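PDB 3CUO: HTH-type transcriptional regulator YgaV from Escherichia coli K12, which regulates large-scale gene expression in response to sulfide, acting as both repressor and activator and, without sulfide compounds, repressing many anaerobic respiratory genes. Local coordinates for residues Cys31-Ser36 against Tyr79-Glu84; Ala16-Met21 against Asn87-Thr92; Pro24-Ile29 against Leu59-Asp64. All coordinates share one frame; numbering follows the deposited sequence.

Starting at the N terminus, the chain lays down one side of each contact in turn: Ala-16-Met-21 on helix 11-21 for contact 2, then Pro-24-Ile-29 and Cys-31-Ser-36, both from helix 24-33 and the turn after it, for contacts 3 and 1. Leu-59-Asp-64 on helix 52-64 closes the loop of contact 3. Tyr-79-Glu-84 closes that of contact 1, whose segments alternate with those of contact 3, so the two loops cross. Asn-87-Thr-92 closes contact 2 last, and its loop encloses both others. Helix 24-33 is thereby tied to the predicted helix-turn-helix and to strand 77-81, while contact 2 joins helices 11-21 and 84-97 beside the second subunit.

Contact 1 of 3, residues Cys31-Ser36 against Tyr79-Glu84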
# COMPACT_ATOMS: atom_id res chain seq x y z
N CYS A 31 -9.98 -7.33 4.93
CA CYS A 31 -11.07 -7.85 4.08
C CYS A 31 -12.21 -8.42 4.90
O CYS A 31 -13.38 -8.13 4.61
CB CYS A 31 -10.63 -8.98 3.16
SG CYS A 31 -9.63 -8.49 1.80
N MET A 32 -11.89 -9.29 5.88
CA MET A 32 -12.92 -9.81 6.77
C MET A 32 -13.65 -8.72 7.51
O MET A 32 -14.86 -8.81 7.78
CB MET A 32 -12.31 -10.79 7.80
CG MET A 32 -13.35 -11.69 8.54
SD MET A 32 -14.17 -12.94 7.44
CE MET A 32 -12.88 -13.66 6.52
N LEU A 33 -12.93 -7.68 7.92
CA LEU A 33 -13.60 -6.63 8.65
C LEU A 33 -14.48 -5.76 7.77
O LEU A 33 -15.37 -5.12 8.28
CB LEU A 33 -12.60 -5.77 9.42
CG LEU A 33 -11.78 -6.40 10.56
CD1 LEU A 33 -10.90 -5.25 11.15
CD2 LEU A 33 -12.69 -7.06 11.57
N SER A 34 -14.22 -5.68 6.46
CA SER A 34 -15.05 -4.83 5.59
C SER A 34 -16.51 -5.20 5.71
O SER A 34 -16.91 -6.37 5.53
CB SER A 34 -14.64 -4.93 4.12
OG SER A 34 -13.27 -4.61 3.91
N GLY A 35 -17.33 -4.21 6.01
CA GLY A 35 -18.76 -4.41 6.14
C GLY A 35 -19.19 -5.04 7.44
O GLY A 35 -20.41 -5.06 7.76
N SER A 36 -18.23 -5.53 8.22
CA SER A 36 -18.55 -6.48 9.29
C SER A 36 -17.94 -6.04 10.57
O SER A 36 -17.08 -6.73 11.13
CB SER A 36 -18.05 -7.86 8.93
OG SER A 36 -18.37 -8.13 7.58
N TYR A 79 -13.45 -5.58 16.76
CA TYR A 79 -12.74 -4.73 15.92
C TYR A 79 -13.56 -4.38 14.68
O TYR A 79 -14.36 -5.20 14.19
CB TYR A 79 -11.40 -5.40 15.50
CG TYR A 79 -10.52 -5.79 16.68
CD1 TYR A 79 -9.53 -4.95 17.12
CD2 TYR A 79 -10.69 -6.99 17.33
CE1 TYR A 79 -8.74 -5.28 18.19
CE2 TYR A 79 -9.90 -7.32 18.43
CZ TYR A 79 -8.91 -6.45 18.83
OH TYR A 79 -8.04 -6.74 19.88
N SER A 80 -13.34 -3.17 14.18
CA SER A 80 -13.99 -2.64 12.99
C SER A 80 -13.01 -1.72 12.21
O SER A 80 -12.05 -1.14 12.77
CB SER A 80 -15.32 -1.95 13.41
OG SER A 80 -15.12 -0.56 13.53
N ILE A 81 -13.25 -1.55 10.91
CA ILE A 81 -12.47 -0.60 10.13
C ILE A 81 -12.84 0.78 10.55
O ILE A 81 -13.99 1.06 10.66
CB ILE A 81 -12.54 -0.82 8.60
CG1 ILE A 81 -11.64 -2.02 8.27
CG2 ILE A 81 -11.99 0.48 7.83
CD1 ILE A 81 -12.01 -2.83 7.18
N LYS A 82 -11.82 1.59 10.83
CA LYS A 82 -11.92 2.99 11.20
C LYS A 82 -11.62 3.91 10.01
O LYS A 82 -12.39 4.77 9.70
CB LYS A 82 -10.92 3.36 12.32
CG LYS A 82 -11.22 4.77 13.00
CD LYS A 82 -10.04 5.36 13.70
CE LYS A 82 -10.16 6.90 13.85
NZ LYS A 82 -11.34 7.28 14.76
N ASN A 83 -10.47 3.70 9.36
CA ASN A 83 -10.00 4.59 8.28
C ASN A 83 -10.65 4.17 6.96
O ASN A 83 -10.39 3.08 6.44
CB ASN A 83 -8.48 4.48 8.17
CG ASN A 83 -7.91 5.50 7.31
OD1 ASN A 83 -8.62 6.00 6.45
ND2 ASN A 83 -6.63 5.88 7.54
N GLU A 84 -11.46 5.03 6.37
CA GLU A 84 -12.12 4.64 5.15
C GLU A 84 -11.15 4.50 3.97
O GLU A 84 -11.49 3.81 3.07
CB GLU A 84 -13.32 5.53 4.84
CG GLU A 84 -14.64 4.94 5.45
CD GLU A 84 -15.80 5.96 5.45
OE1 GLU A 84 -15.65 7.06 4.85
OE2 GLU A 84 -16.87 5.69 6.08
O HOH W 1 -15.40 -2.88 9.81
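Leu-33 and Ile-81 meet through matching first torsions: in each, the long branch stands anti to the carbonyl carbon, with CG of Leu-33 at chi1 -65° and CG1 of Ile-81 at chi1 -76°. Ile-81 touches the helix end with its CD1 methyl, which lies 3.7 Å from CB of Leu-33. The same methyl rests against the next backbone position, where CD1 of Ile-81 is also 3.7 Å from N of Ser-34. Two residues earlier on the strand, Leu-33 CD2 sits 3.6 Å from the carbonyl O of Tyr-79, while its CD1 faces the beginning of the Tyr-79 side chain.

The backbone link between the segments is a water. It donates to O of Leu-33 at 2.7 Å and accepts from N of Ile-81 at 2.8 Å. Leu-33 O has a second grip, for it also closes the type II turn by accepting a hydrogen bond from N of Ser-36 at 2.9 Å. Gly-35 takes the positive phi of that turn (78°), and OG of Ser-36 reaches back to Ser-34 O, 3.1 Å away, from above the carbonyl plane. Ser-34 OG is bonded to Leu-30 O in the helix.

The chemistry is therefore divided: apolar contacts of the Leu-33 and Ile-81 side chains line the junction, while one water satisfies the strand N-H and joins it to a helix-end carbonyl that the turn already holds.

Contact 2 of 3, residues Ala16-Met21 against Asn87-Thr92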
# COMPACT_ATOMS: atom_id res chain seq x y z
N ALA A 16 3.01 5.44 5.22
CA ALA A 16 2.66 4.85 6.50
C ALA A 16 1.40 3.97 6.44
O ALA A 16 1.36 2.90 7.01
CB ALA A 16 2.43 5.97 7.54
N LEU A 17 0.36 4.47 5.79
CA LEU A 17 -0.83 3.70 5.56
C LEU A 17 -0.52 2.43 4.76
O LEU A 17 -0.91 1.34 5.14
CB LEU A 17 -1.84 4.54 4.84
CG LEU A 17 -3.15 3.84 4.52
CD1 LEU A 17 -4.05 3.86 5.73
CD2 LEU A 17 -3.79 4.50 3.31
N LEU A 18 0.23 2.54 3.66
CA LEU A 18 0.54 1.39 2.86
C LEU A 18 1.40 0.42 3.66
O LEU A 18 1.23 -0.79 3.64
CB LEU A 18 1.24 1.84 1.53
CG LEU A 18 0.47 2.66 0.50
CD1 LEU A 18 1.32 2.68 -0.77
CD2 LEU A 18 -0.95 2.13 0.23
N LYS A 19 2.32 0.95 4.43
CA LYS A 19 3.18 0.07 5.22
C LYS A 19 2.41 -0.73 6.25
O LYS A 19 2.67 -1.93 6.43
CB LYS A 19 4.29 0.88 5.85
CG LYS A 19 5.22 0.06 6.74
CD LYS A 19 6.60 0.72 6.80
CE LYS A 19 7.30 0.49 8.17
NZ LYS A 19 8.78 0.11 8.00
N ALA A 20 1.42 -0.09 6.92
CA ALA A 20 0.59 -0.80 7.87
C ALA A 20 -0.29 -1.91 7.26
O ALA A 20 -0.72 -2.82 7.97
CB ALA A 20 -0.33 0.23 8.69
N MET A 21 -0.65 -1.76 6.00
CA MET A 21 -1.47 -2.73 5.33
C MET A 21 -0.60 -3.78 4.63
O MET A 21 -1.13 -4.74 4.13
CB MET A 21 -2.30 -2.00 4.23
CG MET A 21 -3.27 -0.88 4.75
SD MET A 21 -4.42 -0.15 3.48
CE MET A 21 -5.33 -1.52 2.88
N ASN A 87 -10.81 0.95 3.13
CA ASN A 87 -11.83 0.42 2.25
C ASN A 87 -11.53 0.79 0.78
O ASN A 87 -11.74 -0.04 -0.11
CB ASN A 87 -13.17 0.98 2.66
CG ASN A 87 -13.68 0.34 3.98
OD1 ASN A 87 -14.21 1.03 4.85
ND2 ASN A 87 -13.49 -0.93 4.11
N ALA A 88 -11.02 2.00 0.58
CA ALA A 88 -10.60 2.45 -0.78
C ALA A 88 -9.50 1.61 -1.36
O ALA A 88 -9.51 1.26 -2.55
CB ALA A 88 -10.15 3.91 -0.74
N ILE A 89 -8.48 1.30 -0.54
CA ILE A 89 -7.35 0.53 -1.02
C ILE A 89 -7.76 -0.90 -1.27
O ILE A 89 -7.42 -1.51 -2.30
CB ILE A 89 -6.19 0.66 -0.06
CG1 ILE A 89 -5.70 2.09 -0.15
CG2 ILE A 89 -5.06 -0.43 -0.34
CD1 ILE A 89 -4.96 2.56 1.00
N ILE A 90 -8.48 -1.49 -0.31
CA ILE A 90 -9.06 -2.81 -0.52
C ILE A 90 -9.84 -2.96 -1.82
O ILE A 90 -9.67 -3.91 -2.56
CB ILE A 90 -9.93 -3.25 0.75
CG1 ILE A 90 -8.99 -3.60 1.89
CG2 ILE A 90 -10.79 -4.40 0.38
CD1 ILE A 90 -9.70 -4.38 3.06
N ALA A 91 -10.70 -2.00 -2.09
CA ALA A 91 -11.53 -2.02 -3.29
C ALA A 91 -10.65 -1.91 -4.55
O ALA A 91 -10.91 -2.61 -5.56
CB ALA A 91 -12.53 -0.86 -3.21
N THR A 92 -9.60 -1.08 -4.52
CA THR A 92 -8.67 -1.05 -5.67
C THR A 92 -7.92 -2.38 -5.80
O THR A 92 -7.71 -2.86 -6.92
CB THR A 92 -7.70 0.13 -5.51
OG1 THR A 92 -8.47 1.34 -5.51
CG2 THR A 92 -6.67 0.20 -6.62
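The helical segments carrying Leu-17 and Met-21 on one side and Ile-89 on the other have axes 11.9 Å apart at closest approach, and their N-to-C directions differ by 64° (signed crossing angle -64°). The nearest CA pair is Leu-18 and Ile-89, at 8.8 Å, a separation that leaves the whole contact to side chains.

Ile-89 is the shared partner, for three residues of Ala-16-Met-21 converge on it. Its CD1 meets CD2 of Leu-17 tip to tip; their 3.2 Å separation is shorter than normal van der Waals contact, so its exact value is doubtful, although the meeting of the two methyls is clear. From the next position CD2 of Leu-18 approaches the same CD1 of Ile-89 at a relaxed 4.1 Å. Met-21 reaches both branches. Its chain runs out straight to SD and then bends at chi3 (59°), which sets CE against Ile-89 CB at 3.8 Å and beside CG2, a pair whose still shorter separation is likewise doubtful. The sulfur lies 3.7 Å from CD1 of Ile-89, so Met-21 is applied to both branches of the isoleucine. CE of Met-21 also reaches CG1 of Ile-90, at 4.3 Å.

Beyond the pair, Met-21 packs on Leu-27 and Leu-30 of helix 24-33. Leu-17 and Leu-18 touch Tyr-97 and Met-21 of the second subunit, respectively, and Thr-92 OG1 is hydrogen-bonded to Thr-92 OG1 of that subunit. An apolar union of an N-terminal and the C-terminal helix at the subunit interface is the arrangement of the ArsR-type fold, whose dimers associate through helices flanking the winged-helix core.

Contact 3 of 3, residues Pro24-Ile29 against Leu59-Asp64; sequences PKRLLI and LARMRD
The Arg-26 and Met-62 side chains lie alongside one another, running in opposing senses. SD of Met-62 lies 3.8 Å from CD of Arg-26 and equally near its CB, while Met-62 CG sits over one face of the guanidinium, 4.1 Å from NH1 of Arg-26. Met-62 bends at chi3 (-78°), which carries CE to 3.9 Å from CD1 of Ile-29. Ile-29 then places CG2 4.0 Å from CD2 of Leu-59, extending the apolar contact along helix 52-64.

At the outer end, NH2 of Arg-26 and NH1 of Arg-61 are only 3.2 Å apart. Both are donors, so this is an approach of like charges rather than a bond. The two guanidiniums meet edge to edge with planes 32° apart, and CD of Arg-61 also packs 3.5 Å from Arg-26 NH2.

What fixes Arg-26 lies in the next shell: NE is hydrogen-bonded to His-58 ND1, and NH1 to Ala-20 O on helix 11-21. These bonds probably help it tolerate the neighbouring charge. An alanine here would probably leave His-58 ND1 and Ala-20 O without these donors and open a gap over Met-62, whose SD would keep only the CB contact from this position. Farther out, Leu-59 packs on Ala-41 and Leu-44, and Met-62 on Ile-68.

The axes of the two helical segments pass 11.6 Å apart at 75°. This packing of helix 24-33 on the second helix of the predicted helix-turn-helix is part of the three-helix core of the ArsR-type winged-helix domain; helix 52-64 is probably the recognition helix, as in ArsR relatives.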
# COMPACT_ATOMS: atom_id res chain seq x y z
N PRO A 24 0.26 -9.90 4.30
CA PRO A 24 -0.86 -10.60 3.73
C PRO A 24 -2.00 -10.90 4.72
O PRO A 24 -3.17 -10.85 4.36
CB PRO A 24 -0.23 -11.93 3.20
CG PRO A 24 1.16 -11.95 3.77
CD PRO A 24 1.55 -10.62 4.09
N LYS A 25 -1.66 -11.28 5.93
CA LYS A 25 -2.65 -11.65 6.93
C LYS A 25 -3.39 -10.40 7.43
O LYS A 25 -4.57 -10.47 7.73
CB LYS A 25 -1.96 -12.39 8.08
CG LYS A 25 -1.23 -13.67 7.68
CD LYS A 25 -2.18 -14.67 7.07
CE LYS A 25 -1.48 -16.02 6.71
NZ LYS A 25 -0.22 -15.71 6.00
N ARG A 26 -2.70 -9.26 7.48
CA ARG A 26 -3.36 -7.98 7.73
C ARG A 26 -4.36 -7.64 6.62
O ARG A 26 -5.42 -7.18 6.89
CB ARG A 26 -2.36 -6.88 7.90
CG ARG A 26 -1.49 -7.01 9.08
CD ARG A 26 -0.80 -5.70 9.34
NE ARG A 26 0.01 -5.84 10.53
CZ ARG A 26 0.73 -4.86 11.07
NH1 ARG A 26 0.72 -3.67 10.58
NH2 ARG A 26 1.44 -5.09 12.15
N LEU A 27 -4.07 -7.96 5.37
CA LEU A 27 -5.05 -7.75 4.31
C LEU A 27 -6.25 -8.63 4.46
O LEU A 27 -7.36 -8.18 4.23
CB LEU A 27 -4.48 -7.96 2.87
CG LEU A 27 -3.53 -6.90 2.39
CD1 LEU A 27 -3.05 -7.32 0.98
CD2 LEU A 27 -4.10 -5.42 2.38
N LEU A 28 -6.05 -9.89 4.80
CA LEU A 28 -7.21 -10.80 5.04
C LEU A 28 -8.06 -10.30 6.17
O LEU A 28 -9.29 -10.29 6.10
CB LEU A 28 -6.71 -12.21 5.37
CG LEU A 28 -5.82 -12.90 4.36
CD1 LEU A 28 -5.50 -14.33 4.75
CD2 LEU A 28 -6.55 -12.84 3.02
N ILE A 29 -7.40 -9.82 7.21
CA ILE A 29 -8.12 -9.22 8.39
C ILE A 29 -9.00 -8.06 7.96
O ILE A 29 -10.23 -8.00 8.31
CB ILE A 29 -7.14 -8.75 9.47
CG1 ILE A 29 -6.57 -9.90 10.28
CG2 ILE A 29 -7.79 -7.71 10.51
CD1 ILE A 29 -5.34 -9.44 11.17
N LEU A 59 -3.67 -6.81 15.22
CA LEU A 59 -4.79 -5.89 15.53
C LEU A 59 -4.42 -4.64 16.33
O LEU A 59 -4.88 -3.55 16.00
CB LEU A 59 -5.88 -6.65 16.29
CG LEU A 59 -6.56 -7.64 15.37
CD1 LEU A 59 -7.23 -8.75 16.18
CD2 LEU A 59 -7.52 -6.94 14.39
N ALA A 60 -3.63 -4.82 17.39
CA ALA A 60 -3.17 -3.72 18.26
C ALA A 60 -2.33 -2.76 17.50
O ALA A 60 -2.52 -1.53 17.57
CB ALA A 60 -2.39 -4.26 19.53
N ARG A 61 -1.44 -3.30 16.66
CA ARG A 61 -0.64 -2.44 15.83
C ARG A 61 -1.46 -1.70 14.77
O ARG A 61 -1.24 -0.53 14.57
CB ARG A 61 0.53 -3.23 15.16
CG ARG A 61 1.35 -4.13 16.15
CD ARG A 61 2.58 -4.70 15.43
NE ARG A 61 3.18 -5.95 15.98
CZ ARG A 61 3.26 -7.13 15.32
NH1 ARG A 61 2.73 -7.33 14.11
NH2 ARG A 61 3.84 -8.17 15.93
N MET A 62 -2.41 -2.35 14.10
CA MET A 62 -3.24 -1.64 13.14
C MET A 62 -4.12 -0.57 13.79
O MET A 62 -4.38 0.46 13.20
CB MET A 62 -4.09 -2.64 12.35
CG MET A 62 -3.28 -3.41 11.30
SD MET A 62 -4.25 -4.39 10.12
CE MET A 62 -4.49 -5.67 11.33
N ARG A 63 -4.56 -0.80 15.01
CA ARG A 63 -5.36 0.21 15.77
C ARG A 63 -4.49 1.42 16.05
O ARG A 63 -4.89 2.55 15.83
CB ARG A 63 -5.89 -0.39 17.08
CG ARG A 63 -6.89 0.56 17.83
CD ARG A 63 -7.35 -0.00 19.12
NE ARG A 63 -6.23 -0.48 19.93
CZ ARG A 63 -6.20 -1.62 20.59
NH1 ARG A 63 -7.24 -2.46 20.58
NH2 ARG A 63 -5.11 -1.95 21.26
N ASP A 64 -3.29 1.15 16.56
CA ASP A 64 -2.28 2.19 16.78
C ASP A 64 -1.92 2.96 15.53
O ASP A 64 -1.62 4.10 15.63
CB ASP A 64 -0.97 1.61 17.27
CG ASP A 64 -1.01 1.20 18.68
OD1 ASP A 64 -1.76 1.79 19.51
OD2 ASP A 64 -0.24 0.26 18.97